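Side-chain contacts in hemoglobin subunit alpha (Mustelus griseus, PDB 1GCV), which carries oxygen from the gills to the peripheral tissues on a haem iron, as the alpha subunit of a heterotetramer of two alpha and two beta chains: residues S129-C132 / Q133-S137; S78-E81 / T82-L85; G11-A14 / Q15-K19. All blocks are in the same frame, centred on the assembly; numbering follows the deposited sequence.

Contact 1: residues S129-C132 / Q133-S137; sequences SAIC and QELSS. With HEM (protoporphyrin IX containing Fe), chain E.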
loop_
_atom_site.group_PDB
_atom_site.type_symbol
_atom_site.label_atom_id
_atom_site.label_comp_id
_atom_site.label_asym_id
_atom_site.label_seq_id
_atom_site.Cartn_x
_atom_site.Cartn_y
_atom_site.Cartn_z
ATOM N N SER A 129 -8.019 -4.496 11.202
ATOM C CA SER A 129 -7.392 -3.201 10.967
ATOM C C SER A 129 -6.939 -2.597 12.288
ATOM O O SER A 129 -5.835 -2.058 12.378
ATOM C CB SER A 129 -8.363 -2.247 10.260
ATOM O OG SER A 129 -8.575 -2.645 8.913
ATOM N N ALA A 130 -7.794 -2.690 13.306
ATOM C CA ALA A 130 -7.483 -2.163 14.634
ATOM C C ALA A 130 -6.286 -2.896 15.204
ATOM O O ALA A 130 -5.434 -2.298 15.858
ATOM C CB ALA A 130 -8.677 -2.335 15.566
ATOM N N ILE A 131 -6.238 -4.203 14.967
ATOM C CA ILE A 131 -5.142 -5.033 15.442
ATOM C C ILE A 131 -3.858 -4.668 14.693
ATOM O O ILE A 131 -2.790 -4.578 15.288
ATOM C CB ILE A 131 -5.451 -6.532 15.230
ATOM C CG1 ILE A 131 -6.416 -7.019 16.306
ATOM C CG2 ILE A 131 -4.173 -7.347 15.296
ATOM C CD1 ILE A 131 -6.967 -8.404 16.036
ATOM N N CYS A 132 -3.962 -4.448 13.387
ATOM C CA CYS A 132 -2.797 -4.087 12.598
ATOM C C CYS A 132 -2.246 -2.735 13.018
ATOM O O CYS A 132 -1.034 -2.551 13.038
ATOM C CB CYS A 132 -3.141 -4.056 11.107
ATOM S SG CYS A 132 -3.277 -5.692 10.353
ATOM N N GLN A 133 -3.126 -1.790 13.349
ATOM C CA GLN A 133 -2.676 -0.457 13.762
ATOM C C GLN A 133 -1.950 -0.481 15.117
ATOM O O GLN A 133 -1.021 0.296 15.341
ATOM C CB GLN A 133 -3.856 0.531 13.802
ATOM C CG GLN A 133 -4.530 0.678 15.174
ATOM C CD GLN A 133 -4.649 2.129 15.640
ATOM O OE1 GLN A 133 -3.985 2.546 16.596
ATOM N NE2 GLN A 133 -5.502 2.899 14.968
ATOM N N GLU A 134 -2.370 -1.372 16.011
ATOM C CA GLU A 134 -1.736 -1.507 17.318
ATOM C C GLU A 134 -0.359 -2.141 17.141
ATOM O O GLU A 134 0.621 -1.699 17.742
ATOM C CB GLU A 134 -2.586 -2.388 18.241
ATOM C CG GLU A 134 -3.836 -1.709 18.761
ATOM C CD GLU A 134 -3.553 -0.328 19.336
ATOM O OE1 GLU A 134 -2.510 -0.156 20.008
ATOM O OE2 GLU A 134 -4.375 0.585 19.111
ATOM N N LEU A 135 -0.296 -3.170 16.299
ATOM C CA LEU A 135 0.942 -3.896 16.020
ATOM C C LEU A 135 1.996 -3.057 15.302
ATOM O O LEU A 135 3.179 -3.383 15.346
ATOM C CB LEU A 135 0.636 -5.153 15.196
ATOM C CG LEU A 135 0.574 -6.502 15.922
ATOM C CD1 LEU A 135 -0.018 -6.343 17.314
ATOM C CD2 LEU A 135 -0.258 -7.471 15.100
ATOM N N SER A 136 1.570 -1.988 14.637
ATOM C CA SER A 136 2.493 -1.104 13.922
ATOM C C SER A 136 2.814 0.142 14.748
ATOM O O SER A 136 3.556 1.007 14.296
ATOM C CB SER A 136 1.882 -0.629 12.590
ATOM O OG SER A 136 1.144 -1.647 11.942
ATOM N N SER A 137 2.264 0.222 15.956
ATOM C CA SER A 137 2.434 1.400 16.801
ATOM C C SER A 137 3.708 1.562 17.627
ATOM O O SER A 137 3.909 2.616 18.225
ATOM C CB SER A 137 1.218 1.538 17.730
ATOM O OG SER A 137 1.275 0.620 18.812
HETATM C CHA HEM E . 5.628 -14.001 16.205
HETATM C CHB HEM E . 0.970 -12.590 16.253
HETATM C CHC HEM E . 1.528 -10.742 11.759
HETATM C CHD HEM E . 6.110 -12.323 11.652
HETATM C C1A HEM E . 4.305 -13.729 16.617
HETATM C C2A HEM E . 3.686 -14.235 17.827
HETATM C C3A HEM E . 2.391 -13.890 17.827
HETATM C C4A HEM E . 2.188 -13.152 16.608
HETATM C CMA HEM E . 1.361 -14.157 18.924
HETATM C CAA HEM E . 4.371 -14.980 18.943
HETATM C CBA HEM E . 5.260 -13.998 19.667
HETATM C CGA HEM E . 6.110 -14.658 20.729
HETATM O O1A HEM E . 6.824 -15.636 20.406
HETATM O O2A HEM E . 6.061 -14.192 21.889
HETATM C C1B HEM E . 0.752 -11.898 15.057
HETATM C C2B HEM E . -0.544 -11.347 14.659
HETATM C C3B HEM E . -0.392 -10.792 13.408
HETATM C C4B HEM E . 1.006 -11.029 13.029
HETATM C CMB HEM E . -1.809 -11.324 15.519
HETATM C CAB HEM E . -1.337 -10.071 12.663
HETATM C CBB HEM E . -2.634 -10.534 12.417
HETATM C C1C HEM E . 2.820 -11.049 11.345
HETATM C C2C HEM E . 3.288 -10.896 9.976
HETATM C C3C HEM E . 4.591 -11.316 9.964
HETATM C C4C HEM E . 4.899 -11.756 11.304
HETATM C CMC HEM E . 2.443 -10.405 8.799
HETATM C CAC HEM E . 5.514 -11.308 8.924
HETATM C CBC HEM E . 5.280 -11.745 7.612
HETATM C C1D HEM E . 6.383 -12.853 12.904
HETATM C C2D HEM E . 7.637 -13.511 13.211
HETATM C C3D HEM E . 7.479 -14.017 14.457
HETATM C C4D HEM E . 6.156 -13.648 14.954
HETATM C CMD HEM E . 8.888 -13.593 12.331
HETATM C CAD HEM E . 8.521 -14.850 15.164
HETATM C CBD HEM E . 8.239 -16.311 14.878
HETATM C CGD HEM E . 8.970 -17.239 15.822
HETATM O O1D HEM E . 9.304 -16.808 16.950
HETATM O O2D HEM E . 9.210 -18.400 15.431
HETATM N NA HEM E . 3.373 -13.037 15.857
HETATM N NB HEM E . 1.723 -11.669 14.068
HETATM N NC HEM E . 3.812 -11.591 12.169
HETATM N ND HEM E . 5.483 -12.892 13.989
HETATM FE FE HEM E . 3.675 -12.054 14.126
HETATM O O HOH W 1 -6.625 -0.126 17.599
#
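Ile131 and Leu135, one turn apart on the last helix of this globin chain, run alongside each other in the same direction, with CG2 of Ile131 3.9 Å from CD2 of Leu135. This is the packed face. With chi1 at -78°, CG1 of Ile131 lies beside the backbone N and CG2 anti to it, which turns CG2 to Leu135. The same CD2 of Leu135 also meets the haem, 3.7 Å from its vinyl carbon CAB, while Phe98 and Leu80 cover this side of the helix. Beneath the side chains, Leu135 N donates to Ile131 O at 3.0 Å with an N-H...O angle of 161°.

Another flank is looser: Ser129 and Gln133 are exposed, and a water donates both to Ala130 O, at 3.0 Å, and to OE2 of Glu134, at 2.8 Å, the glutamate chain being bent at chi2 (-49°). The same carbonyl accepts Glu134 N.

Where the helix ends, Ser136 OG donates to Cys132 O at 2.6 Å, whereas Ser136 N reaches that oxygen through a weak bond only. With an alanine here the hydroxyl is gone, and Cys132 O would probably be left with little more than the weak amide bond. The next residue, Ser137, donates through both OG and N to Glu134 O. Serine hydroxyls thus take up carbonyls of the final turn, while the apolar pair packs on Leu80, Phe98 and, through Leu135, the haem.

Contact 2: residues S78-E81 / T82-L85; sequences SHLE and TLAL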
loop_
_atom_site.group_PDB
_atom_site.type_symbol
_atom_site.label_atom_id
_atom_site.label_comp_id
_atom_site.label_asym_id
_atom_site.label_seq_id
_atom_site.Cartn_x
_atom_site.Cartn_y
_atom_site.Cartn_z
ATOM N N SER A 78 -4.023 -1.593 25.345
ATOM C CA SER A 78 -3.270 -2.110 26.484
ATOM C C SER A 78 -3.072 -3.609 26.369
ATOM O O SER A 78 -2.089 -4.153 26.866
ATOM C CB SER A 78 -3.991 -1.797 27.797
ATOM O OG SER A 78 -4.852 -0.684 27.648
ATOM N N HIS A 79 -4.006 -4.278 25.703
ATOM C CA HIS A 79 -3.924 -5.726 25.539
ATOM C C HIS A 79 -2.859 -6.194 24.538
ATOM O O HIS A 79 -2.153 -7.174 24.797
ATOM C CB HIS A 79 -5.289 -6.287 25.128
ATOM C CG HIS A 79 -5.237 -7.708 24.663
ATOM N ND1 HIS A 79 -5.131 -8.771 25.531
ATOM C CD2 HIS A 79 -5.250 -8.239 23.417
ATOM C CE1 HIS A 79 -5.080 -9.897 24.842
ATOM N NE2 HIS A 79 -5.150 -9.602 23.556
ATOM N N LEU A 80 -2.742 -5.503 23.405
ATOM C CA LEU A 80 -1.767 -5.883 22.379
ATOM C C LEU A 80 -0.407 -5.200 22.532
ATOM O O LEU A 80 0.465 -5.352 21.677
ATOM C CB LEU A 80 -2.327 -5.583 20.983
ATOM C CG LEU A 80 -3.427 -6.500 20.437
ATOM C CD1 LEU A 80 -4.034 -5.863 19.192
ATOM C CD2 LEU A 80 -2.856 -7.873 20.118
ATOM N N GLU A 81 -0.228 -4.454 23.618
ATOM C CA GLU A 81 1.022 -3.747 23.869
ATOM C C GLU A 81 2.245 -4.659 23.830
ATOM O O GLU A 81 3.231 -4.358 23.147
ATOM C CB GLU A 81 0.960 -3.041 25.220
ATOM C CG GLU A 81 2.317 -2.690 25.794
ATOM C CD GLU A 81 2.238 -1.603 26.843
ATOM O OE1 GLU A 81 2.200 -0.411 26.466
ATOM O OE2 GLU A 81 2.214 -1.942 28.045
ATOM N N THR A 82 2.195 -5.766 24.564
ATOM C CA THR A 82 3.331 -6.674 24.573
ATOM C C THR A 82 3.585 -7.217 23.173
ATOM O O THR A 82 4.730 -7.317 22.745
ATOM C CB THR A 82 3.124 -7.856 25.541
ATOM O OG1 THR A 82 2.836 -7.356 26.852
ATOM C CG2 THR A 82 4.384 -8.698 25.620
ATOM N N LEU A 83 2.515 -7.559 22.460
ATOM C CA LEU A 83 2.643 -8.086 21.107
ATOM C C LEU A 83 3.166 -7.005 20.161
ATOM O O LEU A 83 3.901 -7.300 19.222
ATOM C CB LEU A 83 1.295 -8.614 20.610
ATOM C CG LEU A 83 1.288 -9.755 19.586
ATOM C CD1 LEU A 83 2.354 -10.780 19.920
ATOM C CD2 LEU A 83 -0.086 -10.411 19.579
ATOM N N ALA A 84 2.791 -5.754 20.415
ATOM C CA ALA A 84 3.238 -4.637 19.589
ATOM C C ALA A 84 4.725 -4.375 19.814
ATOM O O ALA A 84 5.455 -4.053 18.879
ATOM C CB ALA A 84 2.433 -3.386 19.913
ATOM N N LEU A 85 5.171 -4.509 21.059
ATOM C CA LEU A 85 6.575 -4.302 21.377
ATOM C C LEU A 85 7.432 -5.391 20.739
ATOM O O LEU A 85 8.547 -5.126 20.289
ATOM C CB LEU A 85 6.782 -4.311 22.889
ATOM C CG LEU A 85 6.376 -3.021 23.593
ATOM C CD1 LEU A 85 6.422 -3.223 25.099
ATOM C CD2 LEU A 85 7.306 -1.900 23.160
HETATM O O HOH W 2 0.250 -6.409 26.930
HETATM O O HOH W 3 0.029 -8.276 23.594
#
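Leu83 reaches back over the start of its helix to Leu80, and the two side chains cross obliquely. Followed outward, Leu83 first sets CB 3.5 Å from Leu80 O; its CG then swings anti to the backbone N (chi1 -151°), which carries the branch toward the haem side, and CD2 ends 3.8 Å from CD2 of Leu80. CD1, the other branch, meets the haem, 3.7 Å from its methyl CMA. The side chain also touches Ala65, and Leu83 O accepts a hydrogen bond from ND1 of His87, the predicted proximal iron ligand.

Leu80 occupies the N-cap position of helix 81-91, and its carbonyl begins the new backbone ladder: Ala84 N donates to Leu80 O at 2.7 Å, nearly along the C=O axis. Leu85 N repeats the pattern on Glu81 O. Their side chains lie along one another, CG of Glu81 4.2 Å from CD1 of Leu85, while OE1 of Glu81 goes on to a salt bridge with Arg138.

Two waters span the junction between helices 76-79 and 81-91. One donates to His79 O at 2.7 Å and accepts Leu83 N at 2.8 Å; the other similarly joins Ser78 O to Thr82 N at longer range. Water therefore stands in for the interrupted helical ladder, consistent with a helix break that leaves these amides bonded, one of them that of Leu83, whose carbonyl accepts from His87.

Contact 3: residues G11-A14 / Q15-K19; sequences GKIA and QVLAK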
loop_
_atom_site.group_PDB
_atom_site.type_symbol
_atom_site.label_atom_id
_atom_site.label_comp_id
_atom_site.label_asym_id
_atom_site.label_seq_id
_atom_site.Cartn_x
_atom_site.Cartn_y
_atom_site.Cartn_z
ATOM N N GLY A 11 -17.217 -11.746 18.465
ATOM C CA GLY A 11 -17.168 -12.781 19.481
ATOM C C GLY A 11 -17.607 -14.122 18.924
ATOM O O GLY A 11 -17.087 -15.169 19.310
ATOM N N LYS A 12 -18.571 -14.091 18.011
ATOM C CA LYS A 12 -19.073 -15.310 17.393
ATOM C C LYS A 12 -17.999 -15.910 16.484
ATOM O O LYS A 12 -17.882 -17.132 16.377
ATOM C CB LYS A 12 -20.347 -15.007 16.588
ATOM C CG LYS A 12 -20.825 -16.150 15.690
ATOM C CD LYS A 12 -21.813 -15.661 14.622
ATOM C CE LYS A 12 -21.288 -15.896 13.204
ATOM N NZ LYS A 12 -21.320 -14.659 12.361
ATOM N N ILE A 13 -17.212 -15.051 15.835
ATOM C CA ILE A 13 -16.151 -15.513 14.941
ATOM C C ILE A 13 -14.921 -15.970 15.732
ATOM O O ILE A 13 -14.213 -16.882 15.304
ATOM C CB ILE A 13 -15.769 -14.415 13.900
ATOM C CG1 ILE A 13 -16.718 -14.501 12.702
ATOM C CG2 ILE A 13 -14.344 -14.609 13.394
ATOM C CD1 ILE A 13 -17.116 -13.168 12.143
ATOM N N ALA A 14 -14.675 -15.351 16.887
ATOM C CA ALA A 14 -13.546 -15.742 17.729
ATOM C C ALA A 14 -13.789 -17.151 18.290
ATOM O O ALA A 14 -12.841 -17.887 18.578
ATOM C CB ALA A 14 -13.364 -14.742 18.871
ATOM N N GLN A 15 -15.063 -17.511 18.438
ATOM C CA GLN A 15 -15.468 -18.824 18.946
ATOM C C GLN A 15 -15.103 -19.919 17.951
ATOM O O GLN A 15 -14.613 -20.981 18.334
ATOM C CB GLN A 15 -16.980 -18.860 19.170
ATOM C CG GLN A 15 -17.454 -18.056 20.354
ATOM C CD GLN A 15 -17.266 -18.805 21.650
ATOM O OE1 GLN A 15 -18.178 -18.878 22.477
ATOM N NE2 GLN A 15 -16.078 -19.377 21.835
ATOM N N VAL A 16 -15.363 -19.646 16.675
ATOM C CA VAL A 16 -15.083 -20.576 15.578
ATOM C C VAL A 16 -13.588 -20.825 15.398
ATOM O O VAL A 16 -13.154 -21.968 15.243
ATOM C CB VAL A 16 -15.635 -20.035 14.239
ATOM C CG1 VAL A 16 -15.278 -20.984 13.104
ATOM C CG2 VAL A 16 -17.141 -19.838 14.336
ATOM N N LEU A 17 -12.809 -19.746 15.415
ATOM C CA LEU A 17 -11.365 -19.831 15.252
ATOM C C LEU A 17 -10.683 -20.531 16.429
ATOM O O LEU A 17 -9.684 -21.219 16.247
ATOM C CB LEU A 17 -10.775 -18.426 15.057
ATOM C CG LEU A 17 -11.066 -17.759 13.702
ATOM C CD1 LEU A 17 -10.591 -16.314 13.722
ATOM C CD2 LEU A 17 -10.372 -18.526 12.584
ATOM N N ALA A 18 -11.234 -20.369 17.629
ATOM C CA ALA A 18 -10.667 -20.987 18.827
ATOM C C ALA A 18 -10.699 -22.522 18.795
ATOM O O ALA A 18 -9.895 -23.178 19.457
ATOM C CB ALA A 18 -11.402 -20.474 20.062
ATOM N N LYS A 19 -11.623 -23.081 18.018
ATOM C CA LYS A 19 -11.783 -24.530 17.894
ATOM C C LYS A 19 -10.532 -25.232 17.360
ATOM O O LYS A 19 -10.133 -26.278 17.871
ATOM C CB LYS A 19 -12.975 -24.848 16.982
ATOM C CG LYS A 19 -14.211 -25.357 17.710
ATOM C CD LYS A 19 -14.801 -24.290 18.618
ATOM C CE LYS A 19 -16.201 -24.666 19.084
ATOM N NZ LYS A 19 -17.090 -23.473 19.219
#
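Ile13 and Leu17 supply the apolar side of this turn of helix 4-19. They stand in a row, CG2 of Ile13 coming 4.1 Å from CD1 of Leu17, a light contact. Leu17 holds CG anti to its own carbonyl carbon (chi1 -72°), which brings CD1 back toward Ile13. The pair is buried under other helices: Ile13 packs on Thr120 and Val124, Leu17 on Ile63, Val67 and Tyr24.

Side-chain carbons resting on carbonyl oxygens form a second group. CG of Gln15 sits 3.1 Å from Gly11 O, and CG2 of Val16, a residue that also packs on Tyr24, lies 3.5 Å from Lys12 O. Ala18 places its methyl CB 3.3 Å from Ala14 O, on the side where Val67 approaches, and Ala14 itself faces Ala70.

Backbone hydrogen bonds make up the rest. The bond from Leu17 N to Ile13 O, 3.2 Å, is the straightest of the three, its N-H...O angle being 166°. Gln15 N to Gly11 O and Ala18 N to Ala14 O are more bent, and each donor stands above the plane of its carbonyl.

Polarity is divided accordingly: Lys12 and Gln15 lie on the exposed face, while small and branched apolar residues line the face against helices 21-35, 53-71 and 118-135. The peptide groups bond along the helix, and contact with the neighbouring helices is left chiefly to hydrocarbon.

In the fold
From the N terminus the order is contact 3, contact 2, contact 1. They follow in series, none nesting in or crossing another; as each joins adjoining residues, each closes only a turn. Contact 3, on helix 4-19, packs on helices 21-35, 53-71 and 118-135 and stands apart, its centre about 20 Å from that of contact 1. Contact 2 bridges helices 76-79 and 81-91. Contact 1 ends helix 118-135 and touches contact 2: CD1 of Leu80 lies 3.9 Å from CG1 of Ile131, and CB of Ala84 lies 3.3 Å from Glu134 O. Those two thus join the stretch 78-85, which leads to the proximal His87, to the last helix, each adding a leucine to the haem pocket.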